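Local coordinates for malonyl CoA-acyl carrier protein transacylase (Clostridium perfringens, PDB 3PTW), which probably transfers the malonyl group from malonyl-CoA to acyl carrier protein, the step that supplies extender units for fatty acid synthesis, at residues V16-E21 against E46-D51. Sequence-based numbering, arbitrary orientation.
Sequences VGMGKE and ELCFND
Gly17 and Phe49 bring their CA atoms to 3.9 Å, and beside them a single backbone hydrogen bond, Gly17 N to Cys48 O at 2.7 Å, ties the loop before helix 20-25 to the last turn of helix 44-49. Lying in the carbonyl plane of Cys48, with an N-H...O angle of 158°, it illustrates how a carbonyl at the C-terminal end of one helix can be taken up by a turn leading into another, here a type II turn from Gly17 to Lys20 with Gly19 at the N-cap.

Of all the residues in the contact, Phe49 has the largest share of the buried surface. Lys20 lays its aliphatic chain over one face of the ring, crossing it at about a right angle, with CD 4.0 Å from the ring centroid in a CH-pi contact displaced toward the rim. CG of Lys20 is anti to the backbone N (chi1 175°), and the bend at chi2 sets CD over the CG and CD2 side of the ring before NZ leaves for a salt bridge with Asp24. Met18 O meets the ring edge in plane, 3.4 Å from Phe49 CE1, and Gly19 C comes within 3.6 Å of the same CE1. Val16 CG1 rests against the carbonyl O atoms of Phe49 and Asn50. Elsewhere, the extended Met18 chain carries CE to 4.0 Å from Cys48 SG.

Beyond the two segments, Phe23 meets the Phe49 ring edge-to-face and Phe33 meets it at an incline, so residues of helices 20-25 and 27-40 join the same aromatic cluster. Met18 and Cys48 both touch Ala65 and Thr69, packing the junction onto helix 59-79 within the helical part of the acyltransferase domain, in the connection that follows strand 4-8 of the mixed sheet.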
loop_
_atom_site.group_PDB
_atom_site.type_symbol
_atom_site.label_atom_id
_atom_site.label_comp_id
_atom_site.label_asym_id
_atom_site.label_seq_id
_atom_site.Cartn_x
_atom_site.Cartn_y
_atom_site.Cartn_z
ATOM N N VAL A 16 8.472 15.139 0.222
ATOM C CA VAL A 16 8.061 16.532 0.295
ATOM C C VAL A 16 7.773 17.045 -1.112
ATOM O O VAL A 16 8.593 16.896 -2.015
ATOM C CB VAL A 16 9.152 17.403 0.965
ATOM C CG1 VAL A 16 8.667 18.831 1.135
ATOM C CG2 VAL A 16 9.552 16.809 2.313
ATOM N N GLY A 17 6.602 17.651 -1.285
ATOM C CA GLY A 17 6.175 18.180 -2.579
ATOM C C GLY A 17 5.259 17.236 -3.352
ATOM O O GLY A 17 4.718 17.619 -4.379
ATOM N N MET A 18 5.071 16.004 -2.874
ATOM C CA MET A 18 4.115 15.104 -3.535
ATOM C C MET A 18 2.732 15.770 -3.536
ATOM O O MET A 18 2.397 16.541 -2.626
ATOM C CB MET A 18 4.090 13.722 -2.877
ATOM C CG MET A 18 3.441 13.678 -1.494
ATOM S SD MET A 18 3.575 12.055 -0.730
ATOM C CE MET A 18 2.680 12.366 0.806
ATOM N N GLY A 19 1.962 15.535 -4.592
ATOM C CA GLY A 19 0.632 16.129 -4.720
ATOM C C GLY A 19 0.565 17.548 -5.243
ATOM O O GLY A 19 -0.472 17.976 -5.764
ATOM N N LYS A 20 1.664 18.289 -5.109
ATOM C CA LYS A 20 1.663 19.706 -5.423
ATOM C C LYS A 20 1.326 20.008 -6.885
ATOM O O LYS A 20 0.536 20.906 -7.154
ATOM C CB LYS A 20 2.998 20.351 -5.016
ATOM C CG LYS A 20 3.154 21.806 -5.419
ATOM C CD LYS A 20 2.608 22.727 -4.348
ATOM C CE LYS A 20 3.371 24.051 -4.320
ATOM N NZ LYS A 20 2.719 25.087 -5.168
ATOM N N GLU A 21 1.903 19.265 -7.825
ATOM C CA GLU A 21 1.661 19.551 -9.252
ATOM C C GLU A 21 0.207 19.327 -9.634
ATOM O O GLU A 21 -0.361 20.107 -10.409
ATOM C CB GLU A 21 2.602 18.763 -10.169
ATOM C CG GLU A 21 4.042 19.261 -10.134
ATOM C CD GLU A 21 4.956 18.546 -11.114
ATOM O OE1 GLU A 21 4.490 17.735 -11.940
ATOM O OE2 GLU A 21 6.165 18.812 -11.066
ATOM N N GLU A 46 0.335 22.090 3.517
ATOM C CA GLU A 46 1.631 22.324 4.138
ATOM C C GLU A 46 2.354 21.018 4.477
ATOM O O GLU A 46 3.551 20.898 4.225
ATOM C CB GLU A 46 1.461 23.201 5.382
ATOM C CG GLU A 46 2.750 23.757 5.964
ATOM C CD GLU A 46 3.466 24.765 5.059
ATOM O OE1 GLU A 46 2.918 25.152 3.991
ATOM O OE2 GLU A 46 4.594 25.166 5.431
ATOM N N LEU A 47 1.636 20.041 5.029
ATOM C CA LEU A 47 2.258 18.769 5.406
ATOM C C LEU A 47 2.903 18.099 4.196
ATOM O O LEU A 47 4.042 17.637 4.271
ATOM C CB LEU A 47 1.246 17.807 6.067
ATOM C CG LEU A 47 1.684 16.361 6.378
ATOM C CD1 LEU A 47 2.938 16.285 7.289
ATOM C CD2 LEU A 47 0.551 15.532 6.980
ATOM N N CYS A 48 2.168 18.059 3.086
ATOM C CA CYS A 48 2.608 17.349 1.891
ATOM C C CYS A 48 3.597 18.136 1.048
ATOM O O CYS A 48 4.524 17.553 0.480
ATOM C CB CYS A 48 1.410 16.966 1.029
ATOM S SG CYS A 48 0.481 15.613 1.741
ATOM N N PHE A 49 3.389 19.450 0.962
ATOM C CA PHE A 49 4.144 20.273 0.026
ATOM C C PHE A 49 5.411 20.802 0.666
ATOM O O PHE A 49 6.425 20.941 -0.010
ATOM C CB PHE A 49 3.292 21.423 -0.557
ATOM C CG PHE A 49 1.948 20.982 -1.115
ATOM C CD1 PHE A 49 1.744 19.667 -1.559
ATOM C CD2 PHE A 49 0.891 21.888 -1.208
ATOM C CE1 PHE A 49 0.512 19.265 -2.067
ATOM C CE2 PHE A 49 -0.342 21.499 -1.722
ATOM C CZ PHE A 49 -0.541 20.183 -2.147
ATOM N N ASN A 50 5.361 21.073 1.971
ATOM C CA ASN A 50 6.514 21.632 2.679
ATOM C C ASN A 50 7.082 20.779 3.796
ATOM O O ASN A 50 8.296 20.721 3.957
ATOM C CB ASN A 50 6.185 23.021 3.210
ATOM C CG ASN A 50 6.106 24.041 2.111
ATOM O OD1 ASN A 50 7.068 24.236 1.376
ATOM N ND2 ASN A 50 4.952 24.689 1.975
ATOM N N ASP A 51 6.198 20.136 4.562
ATOM C CA ASP A 51 6.568 19.380 5.777
ATOM C C ASP A 51 7.491 20.124 6.772
ATOM O O ASP A 51 8.539 19.583 7.164
ATOM C CB ASP A 51 7.161 18.017 5.401
ATOM C CG ASP A 51 7.336 17.104 6.598
ATOM O OD1 ASP A 51 8.175 16.172 6.514
ATOM O OD2 ASP A 51 6.646 17.326 7.622
#